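Rhamnosidase B (Bacillus sp., PDB 2OKX) hydrolyses terminal alpha-L-rhamnose residues from glycosides and, as a member of glycoside hydrolase family 78, probably does so with inversion of the anomeric configuration. Local coordinates at residues A[427-430]-A[436-439]; A[451-456]-A[461-466]; A[508-513]-A[519-524]. All coordinates share one frame; numbering follows the deposited sequence.

Interaction 1 (A[427-430]-A[436-439])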
ATOM      1  N   GLY A 427       4.787  31.879  -8.203  1.00 24.06           N
ATOM      2  CA  GLY A 427       6.175  31.744  -7.815  1.00 22.50           C
ATOM      3  C   GLY A 427       6.962  31.636  -9.108  1.00 23.62           C
ATOM      4  O   GLY A 427       6.663  30.790  -9.944  1.00 25.69           O
ATOM      5  N   VAL A 428       7.952  32.501  -9.287  1.00 23.54           N
ATOM      6  CA  VAL A 428       8.758  32.487 -10.500  1.00 23.80           C
ATOM      7  C   VAL A 428      10.035  31.694 -10.267  1.00 23.94           C
ATOM      8  O   VAL A 428      10.875  32.065  -9.452  1.00 23.19           O
ATOM      9  CB  VAL A 428       9.112  33.922 -10.945  1.00 24.63           C
ATOM     10  CG1 VAL A 428       9.859  33.898 -12.282  1.00 24.13           C
ATOM     11  CG2 VAL A 428       7.838  34.748 -11.065  1.00 23.86           C
ATOM     12  N   LEU A 429      10.171  30.592 -10.992  1.00 24.99           N
ATOM     13  CA  LEU A 429      11.335  29.733 -10.859  1.00 25.80           C
ATOM     14  C   LEU A 429      12.529  30.255 -11.636  1.00 26.86           C
ATOM     15  O   LEU A 429      12.391  30.743 -12.756  1.00 24.98           O
ATOM     16  CB  LEU A 429      11.000  28.316 -11.335  1.00 26.39           C
ATOM     17  CG  LEU A 429      10.266  27.377 -10.367  1.00 29.57           C
ATOM     18  CD1 LEU A 429       9.124  28.095  -9.684  1.00 28.86           C
ATOM     19  CD2 LEU A 429       9.756  26.163 -11.137  1.00 28.84           C
ATOM     20  N   PRO A 430      13.724  30.166 -11.039  1.00 26.84           N
ATOM     21  CA  PRO A 430      14.926  30.637 -11.720  1.00 27.70           C
ATOM     22  C   PRO A 430      15.253  29.703 -12.878  1.00 29.70           C
ATOM     23  O   PRO A 430      14.993  28.497 -12.813  1.00 29.25           O
ATOM     24  CB  PRO A 430      15.982  30.583 -10.623  1.00 28.22           C
ATOM     25  CG  PRO A 430      15.546  29.400  -9.812  1.00 28.21           C
ATOM     26  CD  PRO A 430      14.052  29.639  -9.702  1.00 28.11           C
ATOM     27  N   ASP A 436      18.851  21.771 -14.684  1.00 26.94           N
ATOM     28  CA  ASP A 436      17.423  21.829 -14.396  1.00 24.62           C
ATOM     29  C   ASP A 436      17.180  22.482 -13.034  1.00 23.17           C
ATOM     30  O   ASP A 436      18.104  22.638 -12.236  1.00 22.64           O
ATOM     31  CB  ASP A 436      16.841  20.416 -14.386  1.00 25.31           C
ATOM     32  CG  ASP A 436      17.180  19.631 -15.644  1.00 28.58           C
ATOM     33  OD1 ASP A 436      17.211  18.386 -15.567  1.00 27.99           O
ATOM     34  OD2 ASP A 436      17.402  20.254 -16.706  1.00 27.47           O
ATOM     35  N   CYS A 437      15.929  22.842 -12.768  1.00 22.22           N
ATOM     36  CA  CYS A 437      15.567  23.471 -11.504  1.00 22.43           C
ATOM     37  C   CYS A 437      14.791  22.487 -10.637  1.00 20.79           C
ATOM     38  O   CYS A 437      13.672  22.113 -10.971  1.00 20.04           O
ATOM     39  CB  CYS A 437      14.705  24.710 -11.749  1.00 23.34           C
ATOM     40  SG  CYS A 437      14.229  25.583 -10.234  1.00 24.39           S
ATOM     41  N   GLU A 438      15.394  22.073  -9.528  1.00 19.82           N
ATOM     42  CA  GLU A 438      14.744  21.134  -8.624  1.00 18.39           C
ATOM     43  C   GLU A 438      14.222  21.813  -7.360  1.00 19.56           C
ATOM     44  O   GLU A 438      14.970  22.478  -6.646  1.00 21.29           O
ATOM     45  CB  GLU A 438      15.717  20.030  -8.217  1.00 19.22           C
ATOM     46  CG  GLU A 438      15.183  19.125  -7.104  1.00 19.94           C
ATOM     47  CD  GLU A 438      16.278  18.299  -6.464  1.00 20.94           C
ATOM     48  OE1 GLU A 438      16.721  17.305  -7.080  1.00 20.35           O
ATOM     49  OE2 GLU A 438      16.704  18.655  -5.346  1.00 21.69           O
ATOM     50  N   LEU A 439      12.937  21.638  -7.093  1.00 19.99           N
ATOM     51  CA  LEU A 439      12.316  22.190  -5.897  1.00 21.30           C
ATOM     52  C   LEU A 439      11.914  21.028  -4.999  1.00 20.98           C
ATOM     53  O   LEU A 439      11.320  20.066  -5.474  1.00 21.48           O
ATOM     54  CB  LEU A 439      11.048  22.968  -6.257  1.00 23.47           C
ATOM     55  CG  LEU A 439      11.091  24.475  -6.502  1.00 24.71           C
ATOM     56  CD1 LEU A 439      12.171  24.831  -7.492  1.00 27.58           C
ATOM     57  CD2 LEU A 439       9.720  24.920  -6.994  1.00 23.05           C
TER

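Interaction 2 (A[451-456]-A[461-466])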
ATOM      1  N   ILE A 451      -1.586  14.483  -6.637  1.00 18.24           N
ATOM      2  CA  ILE A 451      -0.762  15.665  -6.836  1.00 19.54           C
ATOM      3  C   ILE A 451      -1.364  16.537  -7.925  1.00 20.51           C
ATOM      4  O   ILE A 451      -1.791  16.040  -8.970  1.00 19.34           O
ATOM      5  CB  ILE A 451       0.670  15.269  -7.246  1.00 18.31           C
ATOM      6  CG1 ILE A 451       1.333  14.496  -6.103  1.00 16.07           C
ATOM      7  CG2 ILE A 451       1.478  16.510  -7.622  1.00 17.43           C
ATOM      8  CD1 ILE A 451       2.634  13.828  -6.495  1.00 14.79           C
ATOM      9  N   GLY A 452      -1.402  17.840  -7.667  1.00 20.96           N
ATOM     10  CA  GLY A 452      -1.952  18.767  -8.636  1.00 21.48           C
ATOM     11  C   GLY A 452      -1.138  20.039  -8.705  1.00 21.71           C
ATOM     12  O   GLY A 452      -0.401  20.376  -7.777  1.00 20.45           O
ATOM     13  N   PHE A 453      -1.258  20.749  -9.819  1.00 21.83           N
ATOM     14  CA  PHE A 453      -0.539  22.000  -9.980  1.00 21.71           C
ATOM     15  C   PHE A 453      -1.147  22.832 -11.098  1.00 21.98           C
ATOM     16  O   PHE A 453      -1.972  22.351 -11.875  1.00 21.59           O
ATOM     17  CB  PHE A 453       0.942  21.746 -10.290  1.00 21.74           C
ATOM     18  CG  PHE A 453       1.182  21.054 -11.610  1.00 23.86           C
ATOM     19  CD1 PHE A 453       1.342  19.675 -11.669  1.00 25.02           C
ATOM     20  CD2 PHE A 453       1.241  21.785 -12.796  1.00 26.01           C
ATOM     21  CE1 PHE A 453       1.561  19.029 -12.891  1.00 26.75           C
ATOM     22  CE2 PHE A 453       1.459  21.151 -14.025  1.00 25.30           C
ATOM     23  CZ  PHE A 453       1.620  19.771 -14.070  1.00 25.62           C
ATOM     24  N   GLU A 454      -0.742  24.092 -11.143  1.00 22.22           N
ATOM     25  CA  GLU A 454      -1.175  25.028 -12.168  1.00 23.82           C
ATOM     26  C   GLU A 454       0.051  25.877 -12.431  1.00 22.98           C
ATOM     27  O   GLU A 454       0.712  26.330 -11.494  1.00 21.51           O
ATOM     28  CB  GLU A 454      -2.330  25.907 -11.683  1.00 26.87           C
ATOM     29  CG  GLU A 454      -2.743  26.956 -12.707  1.00 31.60           C
ATOM     30  CD  GLU A 454      -4.002  27.703 -12.318  1.00 34.18           C
ATOM     31  OE1 GLU A 454      -4.317  28.708 -12.982  1.00 35.56           O
ATOM     32  OE2 GLU A 454      -4.680  27.285 -11.356  1.00 38.70           O
ATOM     33  N   LEU A 455       0.370  26.080 -13.702  1.00 22.60           N
ATOM     34  CA  LEU A 455       1.549  26.854 -14.044  1.00 22.71           C
ATOM     35  C   LEU A 455       1.507  27.390 -15.470  1.00 23.39           C
ATOM     36  O   LEU A 455       0.634  27.031 -16.259  1.00 24.74           O
ATOM     37  CB  LEU A 455       2.797  25.976 -13.872  1.00 23.19           C
ATOM     38  CG  LEU A 455       2.830  24.658 -14.668  1.00 24.88           C
ATOM     39  CD1 LEU A 455       3.101  24.939 -16.146  1.00 25.03           C
ATOM     40  CD2 LEU A 455       3.923  23.747 -14.112  1.00 23.01           C
ATOM     41  N   GLU A 456       2.461  28.261 -15.774  1.00 24.53           N
ATOM     42  CA  GLU A 456       2.611  28.837 -17.107  1.00 24.89           C
ATOM     43  C   GLU A 456       4.027  28.462 -17.503  1.00 24.59           C
ATOM     44  O   GLU A 456       4.951  28.639 -16.715  1.00 24.22           O
ATOM     45  CB  GLU A 456       2.506  30.362 -17.081  1.00 25.36           C
ATOM     46  CG  GLU A 456       1.182  30.907 -16.614  1.00 27.21           C
ATOM     47  CD  GLU A 456       1.149  32.420 -16.654  1.00 29.72           C
ATOM     48  OE1 GLU A 456       0.629  33.028 -15.699  1.00 30.60           O
ATOM     49  OE2 GLU A 456       1.637  33.003 -17.644  1.00 29.98           O
ATOM     50  N   THR A 461       8.292  22.142 -21.941  1.00 23.70           N
ATOM     51  CA  THR A 461       8.904  22.142 -20.618  1.00 23.48           C
ATOM     52  C   THR A 461       8.521  20.857 -19.885  1.00 21.04           C
ATOM     53  O   THR A 461       7.357  20.447 -19.886  1.00 21.87           O
ATOM     54  CB  THR A 461       8.450  23.360 -19.780  1.00 24.35           C
ATOM     55  OG1 THR A 461       8.890  24.569 -20.414  1.00 26.64           O
ATOM     56  CG2 THR A 461       9.038  23.293 -18.375  1.00 23.61           C
ATOM     57  N   ILE A 462       9.511  20.212 -19.281  1.00 20.57           N
ATOM     58  CA  ILE A 462       9.274  18.975 -18.542  1.00 21.25           C
ATOM     59  C   ILE A 462       9.052  19.246 -17.055  1.00 20.42           C
ATOM     60  O   ILE A 462       9.839  19.949 -16.420  1.00 20.42           O
ATOM     61  CB  ILE A 462      10.470  18.012 -18.670  1.00 22.99           C
ATOM     62  CG1 ILE A 462      10.612  17.540 -20.119  1.00 24.05           C
ATOM     63  CG2 ILE A 462      10.286  16.819 -17.729  1.00 22.83           C
ATOM     64  CD1 ILE A 462      11.891  16.743 -20.371  1.00 21.80           C
ATOM     65  N   ILE A 463       7.976  18.686 -16.511  1.00 21.38           N
ATOM     66  CA  ILE A 463       7.661  18.829 -15.094  1.00 20.11           C
ATOM     67  C   ILE A 463       7.681  17.430 -14.472  1.00 19.69           C
ATOM     68  O   ILE A 463       6.765  16.632 -14.692  1.00 20.60           O
ATOM     69  CB  ILE A 463       6.260  19.455 -14.879  1.00 21.22           C
ATOM     70  CG1 ILE A 463       6.166  20.808 -15.596  1.00 20.63           C
ATOM     71  CG2 ILE A 463       6.000  19.650 -13.384  1.00 21.75           C
ATOM     72  CD1 ILE A 463       7.159  21.859 -15.086  1.00 20.25           C
ATOM     73  N   ASP A 464       8.736  17.134 -13.715  1.00 17.94           N
ATOM     74  CA  ASP A 464       8.894  15.837 -13.058  1.00 18.64           C
ATOM     75  C   ASP A 464       8.500  15.900 -11.585  1.00 19.34           C
ATOM     76  O   ASP A 464       8.882  16.830 -10.868  1.00 19.63           O
ATOM     77  CB  ASP A 464      10.345  15.365 -13.158  1.00 19.58           C
ATOM     78  CG  ASP A 464      10.692  14.816 -14.531  1.00 19.71           C
ATOM     79  OD1 ASP A 464      11.874  14.489 -14.750  1.00 20.20           O
ATOM     80  OD2 ASP A 464       9.784  14.703 -15.379  1.00 20.24           O
ATOM     81  N   ALA A 465       7.741  14.903 -11.141  1.00 20.15           N
ATOM     82  CA  ALA A 465       7.295  14.835  -9.757  1.00 19.01           C
ATOM     83  C   ALA A 465       7.711  13.497  -9.165  1.00 18.72           C
ATOM     84  O   ALA A 465       7.527  12.451  -9.786  1.00 19.14           O
ATOM     85  CB  ALA A 465       5.785  14.992  -9.687  1.00 19.89           C
ATOM     86  N   TYR A 466       8.279  13.541  -7.964  1.00 18.11           N
ATOM     87  CA  TYR A 466       8.741  12.343  -7.273  1.00 17.50           C
ATOM     88  C   TYR A 466       8.556  12.532  -5.765  1.00 16.65           C
ATOM     89  O   TYR A 466       9.110  13.456  -5.178  1.00 17.59           O
ATOM     90  CB  TYR A 466      10.213  12.106  -7.624  1.00 16.16           C
ATOM     91  CG  TYR A 466      10.940  11.099  -6.762  1.00 17.47           C
ATOM     92  CD1 TYR A 466      10.381   9.852  -6.472  1.00 17.18           C
ATOM     93  CD2 TYR A 466      12.217  11.379  -6.272  1.00 16.50           C
ATOM     94  CE1 TYR A 466      11.080   8.905  -5.715  1.00 15.57           C
ATOM     95  CE2 TYR A 466      12.922  10.444  -5.523  1.00 16.30           C
ATOM     96  CZ  TYR A 466      12.350   9.210  -5.250  1.00 15.63           C
ATOM     97  OH  TYR A 466      13.073   8.277  -4.545  1.00 14.98           O
TER

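Interaction 3 (A[508-513]-A[519-524]). With CA (calcium ion), chain C.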
ATOM      1  N   LEU A 508       8.065  16.307  -1.887  1.00 18.17           N
ATOM      2  CA  LEU A 508       7.919  16.180  -3.328  1.00 18.54           C
ATOM      3  C   LEU A 508       9.056  16.858  -4.075  1.00 17.85           C
ATOM      4  O   LEU A 508       9.292  18.060  -3.925  1.00 19.32           O
ATOM      5  CB  LEU A 508       6.592  16.789  -3.786  1.00 18.97           C
ATOM      6  CG  LEU A 508       6.266  16.656  -5.281  1.00 19.73           C
ATOM      7  CD1 LEU A 508       5.960  15.201  -5.615  1.00 20.43           C
ATOM      8  CD2 LEU A 508       5.066  17.526  -5.626  1.00 18.96           C
ATOM      9  N   PHE A 509       9.779  16.080  -4.867  1.00 17.45           N
ATOM     10  CA  PHE A 509      10.845  16.643  -5.680  1.00 17.73           C
ATOM     11  C   PHE A 509      10.148  17.070  -6.965  1.00 19.60           C
ATOM     12  O   PHE A 509       9.637  16.228  -7.701  1.00 20.96           O
ATOM     13  CB  PHE A 509      11.914  15.595  -6.009  1.00 16.23           C
ATOM     14  CG  PHE A 509      12.874  15.333  -4.886  1.00 18.48           C
ATOM     15  CD1 PHE A 509      12.495  14.574  -3.783  1.00 19.66           C
ATOM     16  CD2 PHE A 509      14.164  15.855  -4.930  1.00 19.30           C
ATOM     17  CE1 PHE A 509      13.391  14.339  -2.735  1.00 21.14           C
ATOM     18  CE2 PHE A 509      15.067  15.627  -3.890  1.00 19.70           C
ATOM     19  CZ  PHE A 509      14.679  14.868  -2.790  1.00 21.16           C
ATOM     20  N   LEU A 510      10.098  18.375  -7.217  1.00 19.17           N
ATOM     21  CA  LEU A 510       9.463  18.887  -8.426  1.00 19.76           C
ATOM     22  C   LEU A 510      10.605  19.449  -9.254  1.00 19.64           C
ATOM     23  O   LEU A 510      11.205  20.456  -8.888  1.00 20.50           O
ATOM     24  CB  LEU A 510       8.452  19.988  -8.084  1.00 20.03           C
ATOM     25  CG  LEU A 510       7.596  20.476  -9.258  1.00 20.30           C
ATOM     26  CD1 LEU A 510       6.640  19.369  -9.687  1.00 20.93           C
ATOM     27  CD2 LEU A 510       6.819  21.714  -8.853  1.00 20.34           C
ATOM     28  N   THR A 511      10.917  18.787 -10.363  1.00 20.59           N
ATOM     29  CA  THR A 511      12.032  19.220 -11.194  1.00 20.88           C
ATOM     30  C   THR A 511      11.588  19.697 -12.572  1.00 22.12           C
ATOM     31  O   THR A 511      10.909  18.978 -13.311  1.00 21.99           O
ATOM     32  CB  THR A 511      13.061  18.083 -11.313  1.00 19.79           C
ATOM     33  OG1 THR A 511      13.334  17.564 -10.004  1.00 22.99           O
ATOM     34  CG2 THR A 511      14.361  18.590 -11.905  1.00 19.34           C
ATOM     35  N   VAL A 512      11.975  20.931 -12.896  1.00 22.12           N
ATOM     36  CA  VAL A 512      11.616  21.567 -14.160  1.00 22.22           C
ATOM     37  C   VAL A 512      12.807  21.514 -15.111  1.00 22.22           C
ATOM     38  O   VAL A 512      13.900  21.963 -14.766  1.00 22.43           O
ATOM     39  CB  VAL A 512      11.207  23.040 -13.923  1.00 22.69           C
ATOM     40  CG1 VAL A 512      10.716  23.673 -15.225  1.00 22.78           C
ATOM     41  CG2 VAL A 512      10.120  23.105 -12.851  1.00 21.10           C
ATOM     42  N   ARG A 513      12.586  20.970 -16.305  1.00 22.82           N
ATOM     43  CA  ARG A 513      13.654  20.831 -17.293  1.00 24.74           C
ATOM     44  C   ARG A 513      13.285  21.309 -18.706  1.00 25.25           C
ATOM     45  O   ARG A 513      12.115  21.338 -19.086  1.00 24.76           O
ATOM     46  CB  ARG A 513      14.077  19.360 -17.408  1.00 25.65           C
ATOM     47  CG  ARG A 513      13.935  18.509 -16.142  1.00 23.57           C
ATOM     48  CD  ARG A 513      14.302  17.056 -16.456  1.00 24.42           C
ATOM     49  NE  ARG A 513      13.944  16.117 -15.391  1.00 24.05           N
ATOM     50  CZ  ARG A 513      14.705  15.844 -14.336  1.00 21.09           C
ATOM     51  NH1 ARG A 513      15.885  16.434 -14.186  1.00 19.69           N
ATOM     52  NH2 ARG A 513      14.282  14.973 -13.430  1.00 21.90           N
ATOM     53  N   VAL A 519       9.470  29.742 -15.812  1.00 26.93           N
ATOM     54  CA  VAL A 519       8.224  29.054 -15.521  1.00 24.28           C
ATOM     55  C   VAL A 519       7.582  29.728 -14.311  1.00 23.69           C
ATOM     56  O   VAL A 519       8.258  30.031 -13.331  1.00 23.19           O
ATOM     57  CB  VAL A 519       8.473  27.562 -15.192  1.00 24.59           C
ATOM     58  CG1 VAL A 519       7.205  26.928 -14.613  1.00 23.18           C
ATOM     59  CG2 VAL A 519       8.907  26.819 -16.445  1.00 23.46           C
ATOM     60  N   LYS A 520       6.282  29.984 -14.394  1.00 23.41           N
ATOM     61  CA  LYS A 520       5.563  30.600 -13.288  1.00 24.91           C
ATOM     62  C   LYS A 520       4.698  29.532 -12.640  1.00 23.99           C
ATOM     63  O   LYS A 520       3.738  29.049 -13.240  1.00 26.01           O
ATOM     64  CB  LYS A 520       4.675  31.743 -13.779  1.00 25.64           C
ATOM     65  CG  LYS A 520       5.436  32.935 -14.318  1.00 27.09           C
ATOM     66  CD  LYS A 520       4.478  34.034 -14.733  1.00 30.35           C
ATOM     67  CE  LYS A 520       5.223  35.226 -15.308  1.00 33.30           C
ATOM     68  NZ  LYS A 520       4.280  36.299 -15.722  1.00 35.22           N
ATOM     69  N   LEU A 521       5.041  29.160 -11.415  1.00 23.36           N
ATOM     70  CA  LEU A 521       4.277  28.145 -10.709  1.00 22.54           C
ATOM     71  C   LEU A 521       3.218  28.842  -9.860  1.00 22.24           C
ATOM     72  O   LEU A 521       3.536  29.495  -8.864  1.00 22.19           O
ATOM     73  CB  LEU A 521       5.220  27.299  -9.845  1.00 22.41           C
ATOM     74  CG  LEU A 521       4.668  26.057  -9.133  1.00 24.82           C
ATOM     75  CD1 LEU A 521       3.853  25.201 -10.096  1.00 24.90           C
ATOM     76  CD2 LEU A 521       5.834  25.255  -8.564  1.00 23.51           C
ATOM     77  N   HIS A 522       1.960  28.729 -10.282  1.00 21.48           N
ATOM     78  CA  HIS A 522       0.855  29.349  -9.562  1.00 21.60           C
ATOM     79  C   HIS A 522       0.524  28.587  -8.290  1.00 22.27           C
ATOM     80  O   HIS A 522       0.142  29.185  -7.287  1.00 23.44           O
ATOM     81  CB  HIS A 522      -0.384  29.452 -10.455  1.00 21.96           C
ATOM     82  CG  HIS A 522      -0.289  30.542 -11.478  1.00 25.13           C
ATOM     83  ND1 HIS A 522       0.445  30.415 -12.637  1.00 29.51           N
ATOM     84  CD2 HIS A 522      -0.788  31.801 -11.486  1.00 26.06           C
ATOM     85  CE1 HIS A 522       0.397  31.549 -13.314  1.00 27.74           C
ATOM     86  NE2 HIS A 522      -0.344  32.406 -12.638  1.00 29.43           N
ATOM     87  N   GLU A 523       0.658  27.268  -8.341  1.00 20.02           N
ATOM     88  CA  GLU A 523       0.415  26.434  -7.172  1.00 22.70           C
ATOM     89  C   GLU A 523       0.755  24.968  -7.391  1.00 22.66           C
ATOM     90  O   GLU A 523       0.607  24.433  -8.493  1.00 22.16           O
ATOM     91  CB  GLU A 523      -1.037  26.546  -6.697  1.00 22.46           C
ATOM     92  CG  GLU A 523      -2.092  26.196  -7.728  1.00 26.20           C
ATOM     93  CD  GLU A 523      -3.496  26.326  -7.165  1.00 27.97           C
ATOM     94  OE1 GLU A 523      -3.756  27.323  -6.462  1.00 32.14           O
ATOM     95  OE2 GLU A 523      -4.342  25.444  -7.422  1.00 26.80           O
ATOM     96  N   ILE A 524       1.246  24.344  -6.326  1.00 21.36           N
ATOM     97  CA  ILE A 524       1.586  22.930  -6.313  1.00 20.84           C
ATOM     98  C   ILE A 524       0.921  22.486  -5.012  1.00 21.09           C
ATOM     99  O   ILE A 524       1.051  23.152  -3.980  1.00 19.33           O
ATOM    100  CB  ILE A 524       3.128  22.704  -6.287  1.00 22.00           C
ATOM    101  CG1 ILE A 524       3.445  21.211  -6.149  1.00 25.13           C
ATOM    102  CG2 ILE A 524       3.764  23.484  -5.161  1.00 23.40           C
ATOM    103  CD1 ILE A 524       2.972  20.356  -7.317  1.00 26.30           C
TER
HETATM  104 CA    CA C4001      -1.579  31.084  -6.886  1.00 29.29          CA
HETATM  105  O   HOH W   1      -2.329  29.666  -5.207  1.00 25.56           O
HETATM  106  O   HOH W   2      -0.864  32.480  -8.705  1.00 26.07           O
HETATM  107  O   HOH W   3       0.420  31.397  -5.761  1.00 20.01           O

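Interaction 1 (A[427-430]-A[436-439])
With chi1 at -179°, the thiol of C437 stands anti to its backbone N and reaches toward P430 and L429. There SG lies against the CG and CD carbons of P430, 4.1 Å from CG, and is 4.4 Å from CG of L429. The leucine has chi1 near -81° and chi2 near 45°, which sends its CD1 methyl toward L439, where it meets CD2 at 4.2 Å. The carbonyl O of P430 also lies against C437, 3.9 Å from CB. No hydrogen bond crosses the contact, so apolar packing alone joins the two segments. A small, only weakly polar thiol can pack among apolar groups without a hydrogen-bond partner, and the branched leucines offer methyls that meet across the two sheets. P430 has no amide hydrogen to donate to a neighbouring strand, and from it the chain continues into the loop before 436-439. The two segments belong to different sheets of the concanavalin-like beta-sandwich, and the contact lies between them. Strand 427-428 pairs with 520-528, G427 bonding to L521, whereas 436-443 runs antiparallel between 207-215 and 507-513. From these neighbours L211 packs against P430 and L439, and V512 against L429.

Interaction 2 (A[451-456]-A[461-466])
I463, the first residue of strand 462-466 to touch 451-456, sends both branches across. Its CG1 arm lies anti to the carbonyl carbon (chi1 -56°) and carries CD1 to within 3.9 Å of CD2 of L455; the two side chains reach toward each other, tip to tip. CG1 itself is 4.0 Å from the same leucine methyl. L455 meets it with chi1 at 57°, its CG lodged between backbone N and carbonyl carbon. The other branch of I463, the CG2 methyl, stands 4.4 Å from CZ of F453 and approaches that ring obliquely. A beta-branched isoleucine is apt here, since one residue serves two partners while its branching suits an extended strand. The strands come from the two facing sheets of a concanavalin-like beta-sandwich: 450-457 pairs with 493-498 and 520-528, and 462-472 with 485-489 and 507-513. Apolar side chains from the two sheets meet between them, and the nearest CA atoms, those of L455 and I463, are 10.1 Å apart. D464 turns to the other side of its strand, where its carboxylate forms salt bridges with R513 and R487. At A465 the small methyl again points inward, its CB 4.6 Å from CD1 of I451, while F486 of the neighbouring strand packs against both residues. Y466 turns outward once more, and its OH is hydrogen-bonded to the backbone N of T479.

Interaction 3 (A[508-513]-A[519-524])
Apolar packing does all the joining between 508-513 and 519-524. L510 and L521 meet tip to tip, CD2 to CD2 at 3.7 Å; each has CG anti to its own backbone N, which extends the leucine straight across the interface. CD2 of L510 also comes within 4.4 Å of CG1 of I524. L508 crosses I524 at a slant, its CD2 lying 3.9 Å from CD1 of the isoleucine, and V512 and V519 cross in the same manner, CG1 to CG2 at 3.8 Å. The long leucines suit the middle, where the strands stand well apart, and the shorter valines suit the end where the CA atoms of V512 and V519 are 8.3 Å apart.

Polar groups face outward from both strands. CG2 of T511 sits over one face of the R513 guanidinium, toward its rim, and R513 forms a salt bridge with D436. On the far side of 519-524 a calcium ion is bound by the carbonyl O of H522 at 2.6 Å, by three waters and by atoms from elsewhere, among them the carbonyl O of V423. One of those waters donates a hydrogen bond to OE1 of E523 (3.0 Å), which puts the carboxylate of E523 in the second shell of the calcium.

H522 and E523 both face E454 in a classic beta bulge, an irregularity that accompanies the use of the H522 carbonyl by the metal. The axes of the short strand segments 508-513 and 520-524 come within 11.3 Å, with directions 148° from each other: two layers of a concanavalin-like beta-sandwich, with the calcium site on the outer face of one.

In the fold
All three contacts are buried, and all three bridge the same two sheets of the concanavalin-like domain. The sheet holding 450-457, 520-528 and 427-428 contributes one segment to each, and the sheet holding 436-443, 507-513 and 462-472 the other. Interaction 3 lies between its companions, its centre about 6 Å from that of interaction 1 and 5 Å from that of interaction 2, and backbone pairing within each sheet ties it to both. Interaction 1, near a loop, adds a thiol and a proline ring; interaction 2 brings in an aromatic ring; interaction 3 is purely aliphatic inside but carries a metal site outside. Salt bridges of R513 link the outer face of one sheet across all three.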